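Side-chain contacts in cytochrome C-type biogenesis protein ccmF (Thermus thermophilus, PDB 6ZMQ), which binds heme b and probably acts as a membrane heme lyase in cytochrome c maturation: residues L80-S85 with R91-K96; R456-G461 with I520-T525. One frame throughout, in Å; residues are numbered along the deposited sequence.

Interaction 1: L80-S85 with R91-K96; sequences LVHDFS and RNHSTK
His82, Phe84 and His93 meet in a small aromatic cluster where the chain leaves helix 61-81, turns through the short helix 87-92 and comes back past its own end. The closely packed part is built around His93, which is buried. CZ of Phe84 comes to 3.6 Å from His93 CB, with CE1 alongside at 3.7 Å from the same atom, so one corner of the phenyl ring bears on the stem of the histidine. The two rings are steeply turned, their planes at 79°, in a slanting approach that is neither a stack nor edge-to-face. His82 joins from the helix end. It takes up positive phi just as the helix gives out, and with CG anti to its carbonyl carbon (chi1 -48°) the imidazole reaches across until His82 ND1 lies 3.5 Å from His93 CE1. These imidazoles meet rim to rim, with centroids 5.4 Å apart and planes at 47°.

On the looser side, His82 and Phe84 are at the surface, and Lys96 adds little beyond its aliphatic chain. The placing of that chain is doubtful, because its CB sits too close to the His93 ring in the model; as built, Lys96 CD lies 3.9 Å from Phe84 CZ, at the edge of the phenyl ring. Behind Phe84 the backbone is shaped by an Asx turn: Asp83 OD1 accepts hydrogen bonds from the backbone N of Ser85 (3.0 Å) and from Ser85 OG (2.7 Å), both donors approaching from the same face of the carboxylate.

Interaction 2: R456-G461 with I520-T525; sequences RGYTLG and IAFSQT. With PTY (phosphatidylethanolamine), chain H.
An edge-to-face aromatic pair, Tyr458 with Phe522, joins the loop leading into helix 460-484 to the last turns of helix 501-525, beside a bound phosphatidylethanolamine. CE2 of Phe522 stands over one face of the tyrosine ring, offset toward its rim and 4.0 Å from Tyr458 CD1; the ring planes are turned by 71°. Tyr458 gets there with CG beside its backbone N and anti to its carbonyl carbon (chi1 -46°). Phe522 is buried, and its other neighbours include Leu626.

The lipid lies against both helices. CA of Gly461 approaches lipid C12 to 3.7 Å, and Thr525 turns its methyl CG2 to the ester region, 3.5 Å from lipid O7. Gln524, bent at chi2, lays CB and CG along the start of the other acyl chain, CG 3.7 Å from lipid C33, while its NE2 bonds to the hydroxyl of Tyr254. With an alanine here, the lipid chain would probably lose its packing beside C33 and Tyr254 OH its bond from the amide, keeping that to Ser523 OG. The aromatic pair ties the loop before one helix to the end of the other, and Gly461, Ala521, Gln524 and Thr525 form part of a lipid pocket between the ends of two predicted transmembrane helices.

From the N terminus, helix 61-81 comes first, and interaction 1 closes the short helix-containing loop after it: only five residues, mostly those of helix 87-92, separate its two segments. The chain then runs on through the following helices before interaction 2 opens in the loop leading into helix 460-484 and closes, after 58 intervening residues, at the end of helix 501-525, which also carries the heme ligand His510. The two contacts are in series and neither nest nor cross. The centres of interaction 1 and interaction 2 are about 50 Å apart, on opposite sides of the chain's centre. Interaction 1 is thus a local tie, whereas interaction 2 brings together the start of one helix and the far end of the next, just before strand 528-534 begins.

Interaction 1: L80-S85 with R91-K96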
ATOM      1  N   LEU A  80      20.314  19.432  -5.360  1.00 50.87           N
ATOM      2  CA  LEU A  80      21.188  19.937  -4.311  1.00 48.22           C
ATOM      3  C   LEU A  80      21.980  21.165  -4.745  1.00 60.55           C
ATOM      4  O   LEU A  80      22.163  22.085  -3.938  1.00 58.02           O
ATOM      5  CB  LEU A  80      22.145  18.831  -3.856  1.00 44.35           C
ATOM      6  CG  LEU A  80      21.854  18.124  -2.533  1.00 40.99           C
ATOM      7  CD1 LEU A  80      20.498  17.447  -2.556  1.00 48.49           C
ATOM      8  CD2 LEU A  80      22.943  17.100  -2.279  1.00 45.23           C
ATOM      9  N   VAL A  81      22.423  21.227  -6.009  1.00 68.04           N
ATOM     10  CA  VAL A  81      23.222  22.358  -6.474  1.00 70.63           C
ATOM     11  C   VAL A  81      22.368  23.545  -6.887  1.00 79.29           C
ATOM     12  O   VAL A  81      22.930  24.589  -7.255  1.00 79.63           O
ATOM     13  CB  VAL A  81      24.129  22.007  -7.675  1.00 67.75           C
ATOM     14  CG1 VAL A  81      25.114  20.896  -7.315  1.00 62.04           C
ATOM     15  CG2 VAL A  81      23.306  21.682  -8.922  1.00 68.11           C
ATOM     16  N   HIS A  82      21.032  23.401  -6.850  1.00 81.87           N
ATOM     17  CA  HIS A  82      20.039  24.447  -7.139  1.00 82.71           C
ATOM     18  C   HIS A  82      20.187  24.987  -8.560  1.00 67.72           C
ATOM     19  O   HIS A  82      20.088  26.191  -8.809  1.00 66.74           O
ATOM     20  CB  HIS A  82      20.083  25.560  -6.089  1.00 86.46           C
ATOM     21  CG  HIS A  82      20.083  25.039  -4.687  1.00 84.08           C
ATOM     22  ND1 HIS A  82      19.237  24.034  -4.269  1.00 80.33           N
ATOM     23  CD2 HIS A  82      20.850  25.352  -3.617  1.00 81.80           C
ATOM     24  CE1 HIS A  82      19.468  23.768  -2.997  1.00 78.15           C
ATOM     25  NE2 HIS A  82      20.442  24.553  -2.576  1.00 84.86           N
ATOM     26  N   ASP A  83      20.463  24.069  -9.483  1.00 61.71           N
ATOM     27  CA  ASP A  83      20.262  24.312 -10.900  1.00 67.37           C
ATOM     28  C   ASP A  83      18.773  24.550 -11.110  1.00 63.97           C
ATOM     29  O   ASP A  83      17.943  23.824 -10.564  1.00 63.59           O
ATOM     30  CB  ASP A  83      20.750  23.095 -11.695  1.00 74.34           C
ATOM     31  CG  ASP A  83      20.834  23.330 -13.204  1.00 79.86           C
ATOM     32  OD1 ASP A  83      20.361  24.360 -13.729  1.00 80.97           O
ATOM     33  OD2 ASP A  83      21.383  22.436 -13.881  1.00 77.62           O
ATOM     34  N   PHE A  84      18.434  25.608 -11.842  1.00 67.39           N
ATOM     35  CA  PHE A  84      17.047  25.981 -12.081  1.00 72.61           C
ATOM     36  C   PHE A  84      16.697  25.914 -13.564  1.00 69.44           C
ATOM     37  O   PHE A  84      15.620  26.367 -13.970  1.00 67.81           O
ATOM     38  CB  PHE A  84      16.793  27.381 -11.515  1.00 81.92           C
ATOM     39  CG  PHE A  84      16.215  27.390 -10.119  1.00 80.16           C
ATOM     40  CD1 PHE A  84      16.709  26.536  -9.134  1.00 80.67           C
ATOM     41  CD2 PHE A  84      15.215  28.296  -9.779  1.00 90.31           C
ATOM     42  CE1 PHE A  84      16.184  26.558  -7.847  1.00 82.00           C
ATOM     43  CE2 PHE A  84      14.690  28.328  -8.495  1.00 90.56           C
ATOM     44  CZ  PHE A  84      15.177  27.460  -7.530  1.00 87.86           C
ATOM     45  N   SER A  85      17.596  25.345 -14.379  1.00 71.66           N
ATOM     46  CA  SER A  85      17.413  25.299 -15.825  1.00 76.41           C
ATOM     47  C   SER A  85      16.529  24.140 -16.262  1.00 80.57           C
ATOM     48  O   SER A  85      15.830  24.252 -17.274  1.00 90.70           O
ATOM     49  CB  SER A  85      18.769  25.216 -16.533  1.00 74.58           C
ATOM     50  OG  SER A  85      19.420  23.983 -16.284  1.00 74.57           O
ATOM     51  N   ARG A  91      10.119  23.796 -11.514  1.00 78.07           N
ATOM     52  CA  ARG A  91       8.738  23.672 -11.062  1.00 76.16           C
ATOM     53  C   ARG A  91       8.630  23.008  -9.690  1.00 81.30           C
ATOM     54  O   ARG A  91       7.572  23.084  -9.055  1.00 98.42           O
ATOM     55  CB  ARG A  91       7.911  22.929 -12.112  1.00 67.04           C
ATOM     56  CG  ARG A  91       7.173  23.901 -13.028  1.00 66.97           C
ATOM     57  CD  ARG A  91       6.087  23.235 -13.888  1.00 70.07           C
ATOM     58  NE  ARG A  91       6.513  22.124 -14.749  1.00 81.50           N
ATOM     59  CZ  ARG A  91       7.337  22.200 -15.798  1.00 87.00           C
ATOM     60  NH1 ARG A  91       7.839  23.359 -16.214  1.00 91.72           N
ATOM     61  NH2 ARG A  91       7.621  21.099 -16.477  1.00 92.95           N
ATOM     62  N   ASN A  92       9.682  22.334  -9.221  1.00 71.14           N
ATOM     63  CA  ASN A  92       9.661  21.713  -7.901  1.00 61.46           C
ATOM     64  C   ASN A  92      10.737  22.238  -6.954  1.00 63.87           C
ATOM     65  O   ASN A  92      11.053  21.576  -5.958  1.00 58.47           O
ATOM     66  CB  ASN A  92       9.740  20.196  -8.039  1.00 59.15           C
ATOM     67  CG  ASN A  92       8.405  19.594  -8.422  1.00 67.77           C
ATOM     68  OD1 ASN A  92       7.397  19.814  -7.748  1.00 69.96           O
ATOM     69  ND2 ASN A  92       8.374  18.880  -9.537  1.00 74.48           N
ATOM     70  N   HIS A  93      11.314  23.400  -7.245  1.00 70.23           N
ATOM     71  CA  HIS A  93      11.900  24.257  -6.223  1.00 77.55           C
ATOM     72  C   HIS A  93      11.101  25.540  -6.078  1.00 88.94           C
ATOM     73  O   HIS A  93      11.662  26.595  -5.777  1.00 89.34           O
ATOM     74  CB  HIS A  93      13.378  24.520  -6.511  1.00 76.03           C
ATOM     75  CG  HIS A  93      14.301  23.612  -5.767  1.00 69.62           C
ATOM     76  ND1 HIS A  93      15.298  24.083  -4.943  1.00 65.21           N
ATOM     77  CD2 HIS A  93      14.292  22.267  -5.615  1.00 63.64           C
ATOM     78  CE1 HIS A  93      15.919  23.062  -4.380  1.00 64.19           C
ATOM     79  NE2 HIS A  93      15.327  21.948  -4.771  1.00 64.47           N
ATOM     80  N   SER A  94       9.803  25.474  -6.360  1.00 90.55           N
ATOM     81  CA  SER A  94       8.827  26.383  -5.781  1.00 87.51           C
ATOM     82  C   SER A  94       8.288  25.871  -4.443  1.00103.79           C
ATOM     83  O   SER A  94       7.293  26.403  -3.949  1.00118.57           O
ATOM     84  CB  SER A  94       7.685  26.631  -6.772  1.00 64.69           C
ATOM     85  OG  SER A  94       8.176  27.251  -7.948  1.00 52.07           O
ATOM     86  N   THR A  95       8.895  24.817  -3.895  1.00 93.94           N
ATOM     87  CA  THR A  95       8.787  24.399  -2.496  1.00 76.72           C
ATOM     88  C   THR A  95      10.174  24.012  -1.991  1.00 79.62           C
ATOM     89  O   THR A  95      10.417  22.870  -1.588  1.00 71.88           O
ATOM     90  CB  THR A  95       7.798  23.251  -2.308  1.00 63.76           C
ATOM     91  OG1 THR A  95       6.598  23.521  -3.042  1.00 60.43           O
ATOM     92  CG2 THR A  95       7.451  23.138  -0.830  1.00 71.87           C
ATOM     93  N   LYS A  96      11.177  24.837  -2.243  1.00 97.72           N
ATOM     94  CA  LYS A  96      12.547  24.254  -2.304  1.00 91.46           C
ATOM     95  C   LYS A  96      13.478  24.193  -1.099  1.00 95.04           C
ATOM     96  O   LYS A  96      14.357  23.355  -1.198  1.00 84.88           O
ATOM     97  CB  LYS A  96      13.358  25.054  -3.341  1.00 68.71           C
ATOM     98  CG  LYS A  96      14.376  26.038  -2.757  1.00 53.21           C
ATOM     99  CD  LYS A  96      14.943  27.100  -3.654  1.00 48.09           C
ATOM    100  CE  LYS A  96      16.118  27.825  -3.020  1.00 38.53           C
ATOM    101  NZ  LYS A  96      16.287  29.210  -3.523  1.00 36.61           N
TER

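Interaction 2: R456-G461 with I520-T525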
ATOM      1  N   ARG A 456     -25.699  -3.923  26.135  1.00 54.23           N
ATOM      2  CA  ARG A 456     -25.402  -2.509  26.258  1.00 54.18           C
ATOM      3  C   ARG A 456     -26.039  -1.799  25.075  1.00 69.82           C
ATOM      4  O   ARG A 456     -26.904  -2.354  24.392  1.00 77.60           O
ATOM      5  CB  ARG A 456     -23.897  -2.249  26.341  1.00 51.51           C
ATOM      6  CG  ARG A 456     -23.370  -2.681  27.675  1.00 61.51           C
ATOM      7  CD  ARG A 456     -23.218  -1.460  28.546  1.00 80.08           C
ATOM      8  NE  ARG A 456     -22.393  -1.713  29.717  1.00 88.61           N
ATOM      9  CZ  ARG A 456     -22.795  -1.449  30.954  1.00 89.49           C
ATOM     10  NH1 ARG A 456     -24.000  -0.929  31.158  1.00 92.24           N
ATOM     11  NH2 ARG A 456     -22.004  -1.701  31.986  1.00 86.17           N
ATOM     12  N   GLY A 457     -25.648  -0.541  24.872  1.00 62.12           N
ATOM     13  CA  GLY A 457     -26.081   0.262  23.741  1.00 62.76           C
ATOM     14  C   GLY A 457     -25.878  -0.310  22.348  1.00 60.12           C
ATOM     15  O   GLY A 457     -26.607   0.071  21.427  1.00 73.39           O
ATOM     16  N   TYR A 458     -24.910  -1.222  22.198  1.00 59.16           N
ATOM     17  CA  TYR A 458     -24.305  -1.516  20.902  1.00 61.06           C
ATOM     18  C   TYR A 458     -25.263  -2.213  19.937  1.00 69.26           C
ATOM     19  O   TYR A 458     -25.774  -3.302  20.215  1.00 70.69           O
ATOM     20  CB  TYR A 458     -23.026  -2.333  21.092  1.00 55.55           C
ATOM     21  CG  TYR A 458     -22.146  -1.780  22.191  1.00 45.04           C
ATOM     22  CD1 TYR A 458     -21.765  -0.431  22.200  1.00 50.40           C
ATOM     23  CD2 TYR A 458     -21.693  -2.599  23.219  1.00 43.39           C
ATOM     24  CE1 TYR A 458     -20.971   0.079  23.215  1.00 59.07           C
ATOM     25  CE2 TYR A 458     -20.899  -2.100  24.230  1.00 50.45           C
ATOM     26  CZ  TYR A 458     -20.541  -0.766  24.222  1.00 63.07           C
ATOM     27  OH  TYR A 458     -19.743  -0.285  25.232  1.00 76.25           O
ATOM     28  N   THR A 459     -25.495  -1.551  18.800  1.00 74.09           N
ATOM     29  CA  THR A 459     -26.327  -2.042  17.708  1.00 67.75           C
ATOM     30  C   THR A 459     -25.698  -3.294  17.099  1.00 63.61           C
ATOM     31  O   THR A 459     -24.498  -3.548  17.263  1.00 71.20           O
ATOM     32  CB  THR A 459     -26.482  -0.951  16.642  1.00 67.16           C
ATOM     33  OG1 THR A 459     -26.508   0.329  17.280  1.00 71.94           O
ATOM     34  CG2 THR A 459     -27.791  -1.104  15.859  1.00 66.91           C
ATOM     35  N   LEU A 460     -26.529  -4.063  16.368  1.00 57.48           N
ATOM     36  CA  LEU A 460     -26.213  -5.450  16.006  1.00 50.63           C
ATOM     37  C   LEU A 460     -24.994  -5.532  15.087  1.00 60.19           C
ATOM     38  O   LEU A 460     -24.247  -6.515  15.121  1.00 72.31           O
ATOM     39  CB  LEU A 460     -27.437  -6.130  15.382  1.00 38.18           C
ATOM     40  CG  LEU A 460     -27.354  -7.661  15.280  1.00 38.77           C
ATOM     41  CD1 LEU A 460     -27.454  -8.275  16.670  1.00 37.48           C
ATOM     42  CD2 LEU A 460     -28.423  -8.254  14.378  1.00 54.95           C
ATOM     43  N   GLY A 461     -24.754  -4.477  14.304  1.00 55.73           N
ATOM     44  CA  GLY A 461     -23.455  -4.227  13.705  1.00 59.62           C
ATOM     45  C   GLY A 461     -22.286  -4.179  14.677  1.00 53.96           C
ATOM     46  O   GLY A 461     -21.362  -4.991  14.560  1.00 55.61           O
ATOM     47  N   ILE A 520     -12.854  -0.575  13.163  1.00 35.56           N
ATOM     48  CA  ILE A 520     -13.511   0.040  12.011  1.00 42.49           C
ATOM     49  C   ILE A 520     -15.023   0.027  12.168  1.00 50.19           C
ATOM     50  O   ILE A 520     -15.675   1.051  11.925  1.00 66.86           O
ATOM     51  CB  ILE A 520     -13.041  -0.632  10.705  1.00 49.28           C
ATOM     52  CG1 ILE A 520     -11.510  -0.541  10.630  1.00 58.21           C
ATOM     53  CG2 ILE A 520     -13.757  -0.063   9.456  1.00 49.07           C
ATOM     54  CD1 ILE A 520     -10.894  -0.860   9.306  1.00 54.39           C
ATOM     55  N   ALA A 521     -15.601  -1.090  12.647  1.00 45.18           N
ATOM     56  CA  ALA A 521     -17.056  -1.108  12.807  1.00 35.88           C
ATOM     57  C   ALA A 521     -17.513  -0.203  13.952  1.00 44.66           C
ATOM     58  O   ALA A 521     -18.549   0.470  13.839  1.00 54.46           O
ATOM     59  CB  ALA A 521     -17.546  -2.533  13.005  1.00 28.26           C
ATOM     60  N   PHE A 522     -16.716  -0.118  15.024  1.00 36.10           N
ATOM     61  CA  PHE A 522     -17.064   0.754  16.145  1.00 31.43           C
ATOM     62  C   PHE A 522     -16.906   2.239  15.799  1.00 33.98           C
ATOM     63  O   PHE A 522     -17.679   3.075  16.290  1.00 42.77           O
ATOM     64  CB  PHE A 522     -16.231   0.378  17.378  1.00 26.99           C
ATOM     65  CG  PHE A 522     -16.925  -0.598  18.303  1.00 27.46           C
ATOM     66  CD1 PHE A 522     -16.780  -1.963  18.129  1.00 36.28           C
ATOM     67  CD2 PHE A 522     -17.724  -0.138  19.333  1.00 28.26           C
ATOM     68  CE1 PHE A 522     -17.412  -2.862  18.972  1.00 27.64           C
ATOM     69  CE2 PHE A 522     -18.362  -1.024  20.179  1.00 34.54           C
ATOM     70  CZ  PHE A 522     -18.202  -2.391  19.994  1.00 28.43           C
ATOM     71  N   SER A 523     -15.907   2.592  14.968  1.00 32.01           N
ATOM     72  CA  SER A 523     -15.744   3.990  14.563  1.00 27.70           C
ATOM     73  C   SER A 523     -16.721   4.380  13.455  1.00 52.84           C
ATOM     74  O   SER A 523     -17.129   5.547  13.365  1.00 56.56           O
ATOM     75  CB  SER A 523     -14.302   4.255  14.132  1.00 26.10           C
ATOM     76  OG  SER A 523     -13.921   3.444  13.038  1.00 32.10           O
ATOM     77  N   GLN A 524     -17.057   3.438  12.570  1.00 53.84           N
ATOM     78  CA  GLN A 524     -18.025   3.698  11.509  1.00 57.82           C
ATOM     79  C   GLN A 524     -19.431   3.884  12.064  1.00 56.42           C
ATOM     80  O   GLN A 524     -20.186   4.742  11.590  1.00 62.85           O
ATOM     81  CB  GLN A 524     -18.003   2.556  10.490  1.00 62.27           C
ATOM     82  CG  GLN A 524     -16.948   2.693   9.392  1.00 67.97           C
ATOM     83  CD  GLN A 524     -17.078   3.983   8.598  1.00 77.37           C
ATOM     84  OE1 GLN A 524     -18.180   4.397   8.237  1.00 94.38           O
ATOM     85  NE2 GLN A 524     -15.947   4.622   8.324  1.00 89.86           N
ATOM     86  N   THR A 525     -19.819   3.057  13.039  1.00 61.83           N
ATOM     87  CA  THR A 525     -21.146   3.187  13.632  1.00 57.02           C
ATOM     88  C   THR A 525     -21.259   4.453  14.475  1.00 63.17           C
ATOM     89  O   THR A 525     -22.197   5.243  14.315  1.00 64.37           O
ATOM     90  CB  THR A 525     -21.481   1.952  14.478  1.00 49.47           C
ATOM     91  OG1 THR A 525     -20.305   1.477  15.146  1.00 52.66           O
ATOM     92  CG2 THR A 525     -22.058   0.839  13.614  1.00 48.16           C
TER
HETATM   93  C1  PTY H 707     -23.343   0.569  10.111  1.00 98.10           C
HETATM   94  C2  PTY H 707     -26.694  -3.123   5.444  1.00 79.07           C
HETATM   95  C3  PTY H 707     -27.403  -2.693   6.727  1.00 88.44           C
HETATM   96  O4  PTY H 707     -22.010   0.862   9.802  1.00 87.64           O
HETATM   97  C5  PTY H 707     -24.971  -1.297  10.450  1.00112.60           C
HETATM   98  C6  PTY H 707     -23.521  -0.948  10.122  1.00103.93           C
HETATM   99  O7  PTY H 707     -22.666  -1.523  11.069  1.00100.81           O
HETATM  100  C8  PTY H 707     -21.694  -2.353  10.498  1.00 88.38           C
HETATM  101  O10 PTY H 707     -20.555  -2.015  10.495  1.00 83.12           O
HETATM  102  C11 PTY H 707     -22.119  -3.678   9.861  1.00 86.02           C
HETATM  103  C12 PTY H 707     -21.521  -4.872  10.600  1.00 81.10           C
HETATM  104  C13 PTY H 707     -22.520  -6.031  10.545  1.00 65.61           C
HETATM  105  C14 PTY H 707     -22.519  -6.655   9.148  1.00 46.70           C
HETATM  106  C15 PTY H 707     -23.451  -7.865   9.104  1.00 43.95           C
HETATM  107  C16 PTY H 707     -22.668  -9.179   9.026  1.00 47.48           C
HETATM  108  C17 PTY H 707     -23.641 -10.338   9.270  1.00 51.97           C
HETATM  109  C18 PTY H 707     -22.973 -11.711   9.121  1.00 46.42           C
HETATM  110  C19 PTY H 707     -23.900 -12.772   9.727  1.00 48.44           C
HETATM  111  C20 PTY H 707     -23.155 -14.026  10.201  1.00 49.47           C
HETATM  112  C21 PTY H 707     -24.034 -14.791  11.198  1.00 52.79           C
HETATM  113  C22 PTY H 707     -24.423 -16.174  10.663  1.00 55.45           C
HETATM  114  C23 PTY H 707     -25.175 -16.974  11.734  1.00 65.48           C
HETATM  115  C24 PTY H 707     -25.120 -18.470  11.419  1.00 69.99           C
HETATM  116  C25 PTY H 707     -25.479 -19.282  12.663  1.00 65.41           C
HETATM  117  C26 PTY H 707     -24.582 -20.515  12.721  1.00 61.10           C
HETATM  118  C27 PTY H 707     -25.398 -21.753  12.353  1.00 50.24           C
HETATM  119  C28 PTY H 707     -24.462 -22.837  11.825  1.00 37.40           C
HETATM  120  C29 PTY H 707     -23.947 -22.417  10.450  1.00 33.80           C
HETATM  121  C30 PTY H 707     -21.841   1.892   8.870  1.00 77.37           C
HETATM  122  C31 PTY H 707     -20.635   1.893   7.929  1.00 67.09           C
HETATM  123  O30 PTY H 707     -22.627   2.774   8.809  1.00 75.19           O
HETATM  124  C32 PTY H 707     -19.938   0.534   7.957  1.00 58.71           C
HETATM  125  C33 PTY H 707     -18.778   0.531   6.961  1.00 58.01           C
HETATM  126  C34 PTY H 707     -18.455  -0.907   6.568  1.00 61.60           C
HETATM  127  C35 PTY H 707     -17.791  -1.616   7.744  1.00 67.32           C
HETATM  128  C36 PTY H 707     -16.473  -2.227   7.277  1.00 68.95           C
HETATM  129  C37 PTY H 707     -16.182  -3.502   8.065  1.00 69.65           C
HETATM  130  C38 PTY H 707     -14.904  -4.107   7.496  1.00 55.40           C
HETATM  131  C39 PTY H 707     -14.215  -4.945   8.565  1.00 48.27           C
HETATM  132  C40 PTY H 707     -12.742  -5.108   8.207  1.00 48.46           C
HETATM  133  C41 PTY H 707     -12.374  -6.577   8.408  1.00 53.74           C
HETATM  134  C42 PTY H 707     -10.874  -6.770   8.215  1.00 49.99           C
HETATM  135  C43 PTY H 707     -10.541  -6.571   6.739  1.00 41.51           C
HETATM  136  C44 PTY H 707      -9.150  -7.120   6.428  1.00 44.30           C
HETATM  137  P1  PTY H 707     -27.046  -1.170   8.820  0.60103.04           P
HETATM  138  O11 PTY H 707     -26.474  -2.155   7.627  1.00 95.97           O
HETATM  139  O12 PTY H 707     -27.925  -1.966   9.753  1.00110.34           O
HETATM  140  O13 PTY H 707     -27.875  -0.074   8.197  1.00 94.46           O
HETATM  141  O14 PTY H 707     -25.806  -0.491   9.668  1.00111.59           O
HETATM  142  N1  PTY H 707     -27.575  -3.936   4.621  1.00 73.41           N